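Local coordinates for chitooligosaccharide oxidase (Gibberella zeae, PDB 6Y0R), which oxidises the C1 hydroxyl of chitooligosaccharides to the corresponding lactones, using a covalently bound FAD and reducing molecular oxygen to hydrogen peroxide, at residues G166-V171 with E264-M269; M170-H175 with S384-P389; Q375-G380 with L402-F407. One frame throughout, in Å; residues are numbered along the deposited sequence.

Interaction 1: residues G166-V171 with E264-M269; sequences GGYGMV and EITMQM. With FAD (flavin-adenine dinucleotide), chain B.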
loop_
_atom_site.group_PDB
_atom_site.type_symbol
_atom_site.label_atom_id
_atom_site.label_comp_id
_atom_site.label_asym_id
_atom_site.label_seq_id
_atom_site.Cartn_x
_atom_site.Cartn_y
_atom_site.Cartn_z
ATOM N N GLY A 166 -1.565 -3.577 4.234
ATOM C CA GLY A 166 -2.951 -3.105 4.184
ATOM C C GLY A 166 -3.562 -3.465 2.850
ATOM O O GLY A 166 -3.908 -4.663 2.641
ATOM N N GLY A 167 -3.535 -2.487 1.960
ATOM C CA GLY A 167 -3.977 -2.649 0.562
ATOM C C GLY A 167 -5.332 -2.023 0.331
ATOM O O GLY A 167 -6.346 -2.685 0.534
ATOM N N TYR A 168 -5.345 -0.755 -0.045
ATOM C CA TYR A 168 -6.576 0.056 -0.128
ATOM C C TYR A 168 -6.922 0.268 -1.600
ATOM O O TYR A 168 -6.090 0.784 -2.359
ATOM C CB TYR A 168 -6.387 1.390 0.584
ATOM C CG TYR A 168 -7.576 2.292 0.445
ATOM C CD1 TYR A 168 -8.656 2.219 1.318
ATOM C CD2 TYR A 168 -7.592 3.252 -0.554
ATOM C CE1 TYR A 168 -9.762 3.063 1.142
ATOM C CE2 TYR A 168 -8.686 4.087 -0.733
ATOM C CZ TYR A 168 -9.769 3.997 0.122
ATOM O OH TYR A 168 -10.794 4.907 -0.114
ATOM N N GLY A 169 -8.146 -0.064 -2.011
ATOM C CA GLY A 169 -8.564 0.231 -3.394
ATOM C C GLY A 169 -10.041 0.529 -3.508
ATOM O O GLY A 169 -10.680 0.860 -2.494
ATOM N N MET A 170 -10.538 0.395 -4.726
ATOM C CA MET A 170 -11.859 0.937 -5.106
ATOM C C MET A 170 -13.038 0.113 -4.572
ATOM O O MET A 170 -14.160 0.546 -4.838
ATOM C CB MET A 170 -11.925 1.004 -6.638
ATOM C CG MET A 170 -10.918 2.000 -7.179
ATOM S SD MET A 170 -11.475 3.631 -6.684
ATOM C CE MET A 170 -9.924 4.527 -6.790
ATOM N N VAL A 171 -12.832 -1.028 -3.915
ATOM C CA VAL A 171 -13.946 -1.692 -3.197
ATOM C C VAL A 171 -13.611 -1.872 -1.723
ATOM O O VAL A 171 -14.200 -2.783 -1.103
ATOM C CB VAL A 171 -14.364 -3.014 -3.863
ATOM C CG1 VAL A 171 -14.959 -2.727 -5.243
ATOM C CG2 VAL A 171 -13.264 -4.050 -3.916
ATOM N N GLU A 264 -21.179 -0.008 -0.642
ATOM C CA GLU A 264 -20.953 -0.154 -2.101
ATOM C C GLU A 264 -20.177 1.022 -2.704
ATOM O O GLU A 264 -19.767 0.862 -3.873
ATOM C CB GLU A 264 -22.316 -0.274 -2.803
ATOM C CG GLU A 264 -22.939 -1.640 -2.606
ATOM C CD GLU A 264 -23.522 -1.923 -1.228
ATOM O OE1 GLU A 264 -23.874 -0.958 -0.500
ATOM O OE2 GLU A 264 -23.592 -3.120 -0.876
ATOM N N ILE A 265 -20.031 2.165 -1.997
ATOM C CA ILE A 265 -19.263 3.313 -2.537
ATOM C C ILE A 265 -17.885 3.361 -1.859
ATOM O O ILE A 265 -17.833 3.320 -0.663
ATOM C CB ILE A 265 -19.970 4.651 -2.327
ATOM C CG1 ILE A 265 -21.375 4.709 -2.915
ATOM C CG2 ILE A 265 -19.090 5.757 -2.853
ATOM C CD1 ILE A 265 -22.088 5.936 -2.555
ATOM N N THR A 266 -16.815 3.454 -2.640
ATOM C CA THR A 266 -15.479 3.858 -2.186
ATOM C C THR A 266 -15.093 5.059 -3.034
ATOM O O THR A 266 -15.261 4.983 -4.256
ATOM C CB THR A 266 -14.472 2.707 -2.211
ATOM O OG1 THR A 266 -14.890 1.609 -1.380
ATOM C CG2 THR A 266 -13.105 3.179 -1.755
ATOM N N MET A 267 -14.679 6.161 -2.425
ATOM C CA MET A 267 -14.346 7.320 -3.245
ATOM C C MET A 267 -13.326 8.199 -2.551
ATOM O O MET A 267 -13.054 8.018 -1.326
ATOM C CB MET A 267 -15.584 8.147 -3.600
ATOM C CG MET A 267 -16.262 8.793 -2.466
ATOM S SD MET A 267 -17.750 9.635 -3.202
ATOM C CE MET A 267 -17.080 10.244 -4.730
ATOM N N GLN A 268 -12.781 9.087 -3.352
ATOM C CA GLN A 268 -11.683 9.963 -2.921
ATOM C C GLN A 268 -11.791 11.339 -3.582
ATOM O O GLN A 268 -12.360 11.464 -4.668
ATOM C CB GLN A 268 -10.361 9.258 -3.219
ATOM C CG GLN A 268 -10.151 9.042 -4.691
ATOM C CD GLN A 268 -8.922 8.214 -5.009
ATOM O OE1 GLN A 268 -8.105 7.881 -4.145
ATOM N NE2 GLN A 268 -8.852 7.792 -6.268
ATOM N N MET A 269 -11.147 12.303 -2.945
ATOM C CA MET A 269 -11.023 13.661 -3.446
ATOM C C MET A 269 -9.581 13.853 -3.910
ATOM O O MET A 269 -8.664 13.657 -3.078
ATOM C CB MET A 269 -11.373 14.674 -2.367
ATOM C CG MET A 269 -11.281 16.100 -2.868
ATOM S SD MET A 269 -12.626 16.625 -3.931
ATOM C CE MET A 269 -14.037 16.460 -2.847
HETATM P PA FAD B . 8.245 -3.914 -2.249
HETATM O O1A FAD B . 9.089 -2.711 -2.374
HETATM O O2A FAD B . 8.645 -5.171 -2.909
HETATM O O5B FAD B . 7.982 -4.251 -0.715
HETATM C C5B FAD B . 7.327 -3.336 0.164
HETATM C C4B FAD B . 7.648 -3.702 1.602
HETATM O O4B FAD B . 7.110 -5.016 1.896
HETATM C C3B FAD B . 9.138 -3.812 1.989
HETATM O O3B FAD B . 9.321 -3.557 3.388
HETATM C C2B FAD B . 9.440 -5.275 1.697
HETATM O O2B FAD B . 10.607 -5.783 2.349
HETATM C C1B FAD B . 8.169 -5.926 2.171
HETATM N N9A FAD B . 7.861 -7.195 1.532
HETATM C C8A FAD B . 7.515 -7.374 0.218
HETATM N N7A FAD B . 7.293 -8.649 -0.079
HETATM C C5A FAD B . 7.519 -9.328 1.113
HETATM C C6A FAD B . 7.458 -10.693 1.452
HETATM N N6A FAD B . 7.092 -11.621 0.563
HETATM N N1A FAD B . 7.773 -11.062 2.725
HETATM C C2A FAD B . 8.154 -10.086 3.573
HETATM N N3A FAD B . 8.224 -8.766 3.373
HETATM C C4A FAD B . 7.896 -8.442 2.108
HETATM N N1 FAD B . -1.206 1.254 -2.197
HETATM C C2 FAD B . -2.508 1.112 -1.909
HETATM O O2 FAD B . -2.883 0.724 -0.743
HETATM N N3 FAD B . -3.442 1.346 -2.878
HETATM C C4 FAD B . -3.125 1.741 -4.168
HETATM O O4 FAD B . -4.022 1.924 -5.009
HETATM C C4X FAD B . -1.757 1.887 -4.501
HETATM N N5 FAD B . -1.414 2.210 -5.750
HETATM C C5X FAD B . -0.074 2.210 -6.068
HETATM C C6 FAD B . 0.319 2.474 -7.408
HETATM C C7 FAD B . 1.658 2.506 -7.762
HETATM C C7M FAD B . 2.073 2.817 -9.187
HETATM C C8 FAD B . 2.673 2.201 -6.765
HETATM C C8M FAD B . 4.149 2.094 -7.095
HETATM C C9 FAD B . 2.263 1.984 -5.433
HETATM C C9A FAD B . 0.909 1.990 -5.071
HETATM N N10 FAD B . 0.517 1.726 -3.747
HETATM C C10 FAD B . -0.840 1.630 -3.419
HETATM C "C1'" FAD B . 1.498 1.520 -2.676
HETATM C "C2'" FAD B . 1.813 0.035 -2.490
HETATM O "O2'" FAD B . 0.753 -0.624 -1.795
HETATM C "C3'" FAD B . 3.096 -0.069 -1.706
HETATM O "O3'" FAD B . 4.105 0.591 -2.503
HETATM C "C4'" FAD B . 3.439 -1.538 -1.446
HETATM O "O4'" FAD B . 4.224 -1.693 -0.250
HETATM C "C5'" FAD B . 4.181 -2.089 -2.629
HETATM O "O5'" FAD B . 4.350 -3.515 -2.515
HETATM P P FAD B . 5.484 -4.185 -3.396
HETATM O O1P FAD B . 5.474 -5.646 -3.137
HETATM O O2P FAD B . 5.425 -3.737 -4.811
HETATM O O3P FAD B . 6.800 -3.455 -2.795
#
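Thr-266 meets the loop 166-171 chiefly with its carbon atoms, and no hydrogen bond crosses the contact even though most of what it touches there is oxygen. Its CG2 methyl lies 3.3 Å from Tyr-168 OH, the two side chains approaching tip to tip. The same methyl also packs 3.4 Å from Gly-169 O, while Thr-266 CB sits 3.4 Å from Met-170 O. The torsion separates the roles of the branches: OG1 stands anti to the carbonyl carbon (chi1 -59°) and is hydrogen-bonded to Arg-173 N in the helix that follows Val-171, which leaves CG2 to meet the tyrosine. A second touch comes from Met-170, whose CB points away from the strand but whose chain bends back to place CE 3.5 Å from Gln-268 NE2, the two side chains crossing at about a right angle. Gln-268 NE2 is itself hydrogen-bonded to Asp-279 OD2 on the next strand. At the other end of Tyr-168, its backbone grips the pyrimidine edge of the isoalloxazine: N donates to FAD O2 at 3.0 Å and O accepts from FAD N3 at 2.8 Å, both nearly straight. One residue thus reads the flavin with its peptide groups while its phenol reaches the sheet. With the hydroxyls of Tyr-168 and Thr-266 bonded to Ile-378 O and Arg-173 N, what is left between loop and strand is van der Waals contact.

Interaction 2: residues M170-H175 with S384-P389; sequences MVARKH and SAVSKP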
loop_
_atom_site.group_PDB
_atom_site.type_symbol
_atom_site.label_atom_id
_atom_site.label_comp_id
_atom_site.label_asym_id
_atom_site.label_seq_id
_atom_site.Cartn_x
_atom_site.Cartn_y
_atom_site.Cartn_z
ATOM N N MET A 170 -10.538 0.395 -4.726
ATOM C CA MET A 170 -11.859 0.937 -5.106
ATOM C C MET A 170 -13.038 0.113 -4.572
ATOM O O MET A 170 -14.160 0.546 -4.838
ATOM C CB MET A 170 -11.925 1.004 -6.638
ATOM C CG MET A 170 -10.918 2.000 -7.179
ATOM S SD MET A 170 -11.475 3.631 -6.684
ATOM C CE MET A 170 -9.924 4.527 -6.790
ATOM N N VAL A 171 -12.832 -1.028 -3.915
ATOM C CA VAL A 171 -13.946 -1.692 -3.197
ATOM C C VAL A 171 -13.611 -1.872 -1.723
ATOM O O VAL A 171 -14.200 -2.783 -1.103
ATOM C CB VAL A 171 -14.364 -3.014 -3.863
ATOM C CG1 VAL A 171 -14.959 -2.727 -5.243
ATOM C CG2 VAL A 171 -13.264 -4.050 -3.916
ATOM N N ALA A 172 -12.695 -1.077 -1.168
ATOM C CA ALA A 172 -12.264 -1.236 0.238
ATOM C C ALA A 172 -13.467 -1.138 1.191
ATOM O O ALA A 172 -13.502 -1.861 2.190
ATOM C CB ALA A 172 -11.226 -0.179 0.562
ATOM N N ARG A 173 -14.368 -0.202 0.978
ATOM C CA ARG A 173 -15.414 0.030 1.998
ATOM C C ARG A 173 -16.369 -1.156 1.970
ATOM O O ARG A 173 -16.991 -1.404 3.007
ATOM C CB ARG A 173 -16.129 1.352 1.808
ATOM C CG ARG A 173 -15.193 2.535 2.021
ATOM C CD ARG A 173 -15.874 3.878 2.003
ATOM N NE ARG A 173 -16.724 4.118 3.171
ATOM C CZ ARG A 173 -18.033 3.993 3.210
ATOM N NH1 ARG A 173 -18.705 3.567 2.156
ATOM N NH2 ARG A 173 -18.660 4.297 4.330
ATOM N N LYS A 174 -16.448 -1.907 0.875
ATOM C CA LYS A 174 -17.329 -3.115 0.879
ATOM C C LYS A 174 -16.588 -4.354 1.374
ATOM O O LYS A 174 -17.195 -5.172 2.108
ATOM C CB LYS A 174 -17.887 -3.357 -0.512
ATOM C CG LYS A 174 -18.846 -4.529 -0.611
ATOM C CD LYS A 174 -20.159 -4.270 0.118
ATOM C CE LYS A 174 -21.047 -5.498 0.082
ATOM N NZ LYS A 174 -22.388 -5.157 0.580
ATOM N N HIS A 175 -15.333 -4.540 0.987
ATOM C CA HIS A 175 -14.634 -5.837 1.177
ATOM C C HIS A 175 -13.402 -5.708 2.084
ATOM O O HIS A 175 -12.857 -6.730 2.467
ATOM C CB HIS A 175 -14.273 -6.468 -0.161
ATOM C CG HIS A 175 -15.465 -6.923 -0.936
ATOM N ND1 HIS A 175 -16.267 -7.973 -0.505
ATOM C CD2 HIS A 175 -16.017 -6.450 -2.071
ATOM C CE1 HIS A 175 -17.259 -8.131 -1.400
ATOM N NE2 HIS A 175 -17.148 -7.193 -2.348
ATOM N N SER A 384 -18.398 0.971 6.560
ATOM C CA SER A 384 -17.099 0.584 5.963
ATOM C C SER A 384 -16.527 -0.709 6.555
ATOM O O SER A 384 -16.386 -0.859 7.783
ATOM C CB SER A 384 -16.100 1.689 6.137
ATOM O OG SER A 384 -14.843 1.200 5.726
ATOM N N ALA A 385 -16.106 -1.620 5.699
ATOM C CA ALA A 385 -15.386 -2.856 6.077
ATOM C C ALA A 385 -13.992 -2.536 6.596
ATOM O O ALA A 385 -13.459 -3.347 7.409
ATOM C CB ALA A 385 -15.329 -3.757 4.890
ATOM N N VAL A 386 -13.393 -1.425 6.146
ATOM C CA VAL A 386 -12.019 -1.071 6.630
ATOM C C VAL A 386 -12.103 -0.744 8.117
ATOM O O VAL A 386 -11.170 -1.098 8.869
ATOM C CB VAL A 386 -11.403 0.062 5.791
ATOM C CG1 VAL A 386 -10.071 0.515 6.401
ATOM C CG2 VAL A 386 -11.209 -0.405 4.364
ATOM N N SER A 387 -13.141 -0.037 8.537
ATOM C CA SER A 387 -13.230 0.466 9.932
ATOM C C SER A 387 -14.124 -0.461 10.753
ATOM O O SER A 387 -14.467 -0.066 11.905
ATOM C CB SER A 387 -13.626 1.918 9.987
ATOM O OG SER A 387 -14.747 2.184 9.172
ATOM N N LYS A 388 -14.342 -1.686 10.298
ATOM C CA LYS A 388 -15.148 -2.663 11.089
ATOM C C LYS A 388 -14.286 -3.343 12.152
ATOM O O LYS A 388 -14.636 -3.336 13.348
ATOM C CB LYS A 388 -15.860 -3.664 10.187
ATOM C CG LYS A 388 -16.689 -4.660 10.965
ATOM C CD LYS A 388 -17.529 -5.510 10.048
ATOM C CE LYS A 388 -18.065 -6.761 10.734
ATOM N NZ LYS A 388 -17.024 -7.779 10.984
ATOM N N PRO A 389 -13.112 -3.923 11.830
ATOM C CA PRO A 389 -12.238 -4.478 12.863
ATOM C C PRO A 389 -11.851 -3.410 13.885
ATOM O O PRO A 389 -11.727 -2.272 13.533
ATOM C CB PRO A 389 -11.018 -5.024 12.104
ATOM C CG PRO A 389 -11.517 -5.195 10.690
ATOM C CD PRO A 389 -12.491 -4.062 10.500
#
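Ala-385 N donates a nearly straight hydrogen bond of 2.8 Å (166° at the hydrogen) to Arg-173 O, the one such bond across the contact, from a position tilted 34° out of the carbonyl plane. Ser-384 CA leans on the same oxygen in a longer CA-H...O contact of 3.6 Å, so two successive residues of the loop fasten on one helical carbonyl. The CB of Ala-385 points toward the helix and lodges against its carbonyl oxygens, 3.4 Å from Arg-173 O and 3.6 Å from Lys-174 O. Beside it, one branch of Val-386, CG2, reaches Ala-172 CB at 3.8 Å. Arg-173 closes the other flank: its chain turns at chi3 (70°), NE lies 3.9 Å from Ser-384 CB, and Ser-384 CA lies over one face of the guanidinium toward its rim. Arg-173 NE is bonded to Gly-380 O and Ser-384 OG to Thr-379 O, just beyond the end of strand 371-378. Arg-173 NH1 holds Pro-262 O just before strand 265-272 and Ile-265 O at its start. The guanidinium thus ties backbone carbonyls of two chain segments to the short helix that follows the flavin-binding loop. Helix 172-175 is wedged between the loop that leaves strand 371-378 and the entrance to strand 265-272, with the ring of His-175 stacked on Phe-227 of strand 218-228.

Interaction 3: residues Q375-G380 with L402-F407; sequences QMDITG and LLLFQF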
loop_
_atom_site.group_PDB
_atom_site.type_symbol
_atom_site.label_atom_id
_atom_site.label_comp_id
_atom_site.label_asym_id
_atom_site.label_seq_id
_atom_site.Cartn_x
_atom_site.Cartn_y
_atom_site.Cartn_z
ATOM N N GLN A 375 -4.487 13.016 -2.451
ATOM C CA GLN A 375 -5.798 12.354 -2.454
ATOM C C GLN A 375 -6.291 12.348 -1.020
ATOM O O GLN A 375 -5.494 12.202 -0.067
ATOM C CB GLN A 375 -5.760 10.928 -3.009
ATOM C CG GLN A 375 -5.250 10.781 -4.418
ATOM C CD GLN A 375 -4.813 9.345 -4.622
ATOM O OE1 GLN A 375 -4.253 8.698 -3.727
ATOM N NE2 GLN A 375 -5.102 8.826 -5.797
ATOM N N MET A 376 -7.578 12.565 -0.864
ATOM C CA MET A 376 -8.268 12.362 0.420
ATOM C C MET A 376 -9.307 11.247 0.260
ATOM O O MET A 376 -10.304 11.458 -0.427
ATOM C CB MET A 376 -8.960 13.636 0.891
ATOM C CG MET A 376 -9.563 13.453 2.235
ATOM S SD MET A 376 -10.260 14.951 2.870
ATOM C CE MET A 376 -11.735 15.047 1.892
ATOM N N ASP A 377 -9.018 10.079 0.819
ATOM C CA ASP A 377 -9.836 8.864 0.641
ATOM C C ASP A 377 -10.761 8.739 1.849
ATOM O O ASP A 377 -10.278 8.872 2.964
ATOM C CB ASP A 377 -8.957 7.624 0.523
ATOM C CG ASP A 377 -7.810 7.677 -0.484
ATOM O OD1 ASP A 377 -7.906 8.433 -1.439
ATOM O OD2 ASP A 377 -6.780 6.969 -0.247
ATOM N N ILE A 378 -12.032 8.379 1.640
ATOM C CA ILE A 378 -12.909 8.001 2.785
ATOM C C ILE A 378 -12.657 6.524 3.060
ATOM O O ILE A 378 -12.987 5.675 2.181
ATOM C CB ILE A 378 -14.400 8.299 2.474
ATOM C CG1 ILE A 378 -14.592 9.774 2.150
ATOM C CG2 ILE A 378 -15.217 7.852 3.672
ATOM C CD1 ILE A 378 -15.756 10.076 1.234
ATOM N N THR A 379 -11.940 6.182 4.131
ATOM C CA THR A 379 -11.715 4.772 4.515
ATOM C C THR A 379 -12.815 4.294 5.468
ATOM O O THR A 379 -13.020 3.093 5.515
ATOM C CB THR A 379 -10.357 4.569 5.200
ATOM O OG1 THR A 379 -10.303 5.299 6.424
ATOM C CG2 THR A 379 -9.225 5.016 4.313
ATOM N N GLY A 380 -13.408 5.187 6.254
ATOM C CA GLY A 380 -14.326 4.786 7.345
ATOM C C GLY A 380 -15.792 5.047 7.041
ATOM O O GLY A 380 -16.227 5.055 5.858
ATOM N N LEU A 402 -11.234 8.045 9.741
ATOM C CA LEU A 402 -12.234 8.174 8.664
ATOM C C LEU A 402 -11.519 8.392 7.338
ATOM O O LEU A 402 -12.095 8.018 6.312
ATOM C CB LEU A 402 -13.158 9.354 9.006
ATOM C CG LEU A 402 -14.249 9.710 8.004
ATOM C CD1 LEU A 402 -15.191 8.521 7.747
ATOM C CD2 LEU A 402 -15.046 10.892 8.504
ATOM N N LEU A 403 -10.391 9.137 7.359
ATOM C CA LEU A 403 -9.747 9.672 6.161
ATOM C C LEU A 403 -8.358 9.082 6.019
ATOM O O LEU A 403 -7.644 8.925 7.029
ATOM C CB LEU A 403 -9.665 11.207 6.261
ATOM C CG LEU A 403 -10.980 11.953 6.483
ATOM C CD1 LEU A 403 -10.691 13.439 6.662
ATOM C CD2 LEU A 403 -11.928 11.729 5.339
ATOM N N LEU A 404 -7.978 8.855 4.775
ATOM C CA LEU A 404 -6.588 8.526 4.405
ATOM C C LEU A 404 -6.160 9.560 3.381
ATOM O O LEU A 404 -6.736 9.610 2.276
ATOM C CB LEU A 404 -6.495 7.122 3.804
ATOM C CG LEU A 404 -5.135 6.738 3.207
ATOM C CD1 LEU A 404 -4.013 7.168 4.100
ATOM C CD2 LEU A 404 -5.020 5.249 2.936
ATOM N N PHE A 405 -5.136 10.327 3.699
ATOM C CA PHE A 405 -4.562 11.270 2.746
ATOM C C PHE A 405 -3.240 10.686 2.212
ATOM O O PHE A 405 -2.416 10.095 2.999
ATOM C CB PHE A 405 -4.193 12.594 3.417
ATOM C CG PHE A 405 -5.343 13.439 3.901
ATOM C CD1 PHE A 405 -5.949 13.175 5.116
ATOM C CD2 PHE A 405 -5.830 14.473 3.126
ATOM C CE1 PHE A 405 -7.012 13.951 5.553
ATOM C CE2 PHE A 405 -6.873 15.254 3.575
ATOM C CZ PHE A 405 -7.461 14.995 4.789
ATOM N N GLN A 406 -3.049 10.876 0.908
ATOM C CA GLN A 406 -1.763 10.622 0.253
ATOM C C GLN A 406 -1.236 11.947 -0.316
ATOM O O GLN A 406 -1.993 12.616 -0.994
ATOM C CB GLN A 406 -1.896 9.562 -0.827
ATOM C CG GLN A 406 -0.569 9.385 -1.520
ATOM C CD GLN A 406 -0.579 8.310 -2.571
ATOM O OE1 GLN A 406 -1.625 7.863 -3.100
ATOM N NE2 GLN A 406 0.612 7.883 -2.895
ATOM N N PHE A 407 0.000 12.313 -0.002
ATOM C CA PHE A 407 0.627 13.564 -0.509
ATOM C C PHE A 407 1.820 13.175 -1.374
ATOM O O PHE A 407 2.593 12.333 -0.944
ATOM C CB PHE A 407 1.106 14.457 0.636
ATOM C CG PHE A 407 0.108 14.691 1.744
ATOM C CD1 PHE A 407 -0.890 15.643 1.598
ATOM C CD2 PHE A 407 0.109 13.902 2.887
ATOM C CE1 PHE A 407 -1.805 15.883 2.612
ATOM C CE2 PHE A 407 -0.801 14.157 3.916
ATOM C CZ PHE A 407 -1.776 15.115 3.750
HETATM O O HOH W 1 -8.020 6.113 7.548
#
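Met-376 lies alongside Phe-405 with its CG over one face of the ring, 3.9 Å from the centroid and 27° off the normal, a CH-pi contact offset toward the rim. The sulfur follows obliquely, SD coming to 3.4 Å from Phe-405 CZ, which makes a Met-aromatic contact. CG is anti to the backbone N (chi1 -176°), which sets it over the ring; SD, one bond on, is also near Leu-403 CD1. The opposite face of the sheet carries Asp-377 and Leu-404, side by side with Asp-377 OD2 3.8 Å from Leu-404 CG. There the side chain of Thr-379 crosses that of Leu-404 at about a right angle, and Thr-379 CG2 to Leu-404 CB, at 3.5 Å, is tight for two carbons.

What sets these pairs is the antiparallel backbone. Gln-375 with Gln-406 and Asp-377 with Leu-404 are hydrogen-bonded pairs, each joined by two bonds; Met-376 with Phe-405 and Ile-378 with Leu-403 are the non-hydrogen-bonded pairs between and beyond them. Past Ile-378 the regular pairing ends, and Leu-402 O accepts two bonds, from Thr-379 N at 2.9 Å and from Gly-380 N at 3.1 Å, both on the same face of its plane. A water donates to Thr-379 OG1 and, weakly, to Leu-403 O. Toward strand 338-346, Leu-402 and Leu-403 both face Ala-346, a classic beta bulge.

Within the seven-stranded antiparallel sheet, these two strands sit between 265-272 and 338-346. Helix 247-260 covers Met-376 and Ile-378 through Phe-254, and helix 420-433 packs Ile-432 on Phe-405. The other face looks toward the flavin, with the side chain of Gln-406 about 6 Å from FAD at the nearest atoms.

In the fold
Followed from the N terminus, the chain leaves helix 159-165, holds the flavin and enters helix 172-175, so interactions 1 and 2 begin in overlapping segments and share Met-170 and Val-171. Interaction 1 closes a loop of 92 residues onto strand 265-272, and is complete before the first residue of interaction 3. Interaction 2 closes a far longer one, of 208 residues, and crosses interaction 3, because 384-389 falls in the connection between strands 371-378 and 403-411 that interaction 3 closes. Strands 265-272 and 371-378 are neighbours, so interactions 1 and 3 share a sheet. Together the three contacts fasten the FAD-binding loop and short helix to the seven-stranded sheet and the loop leaving it.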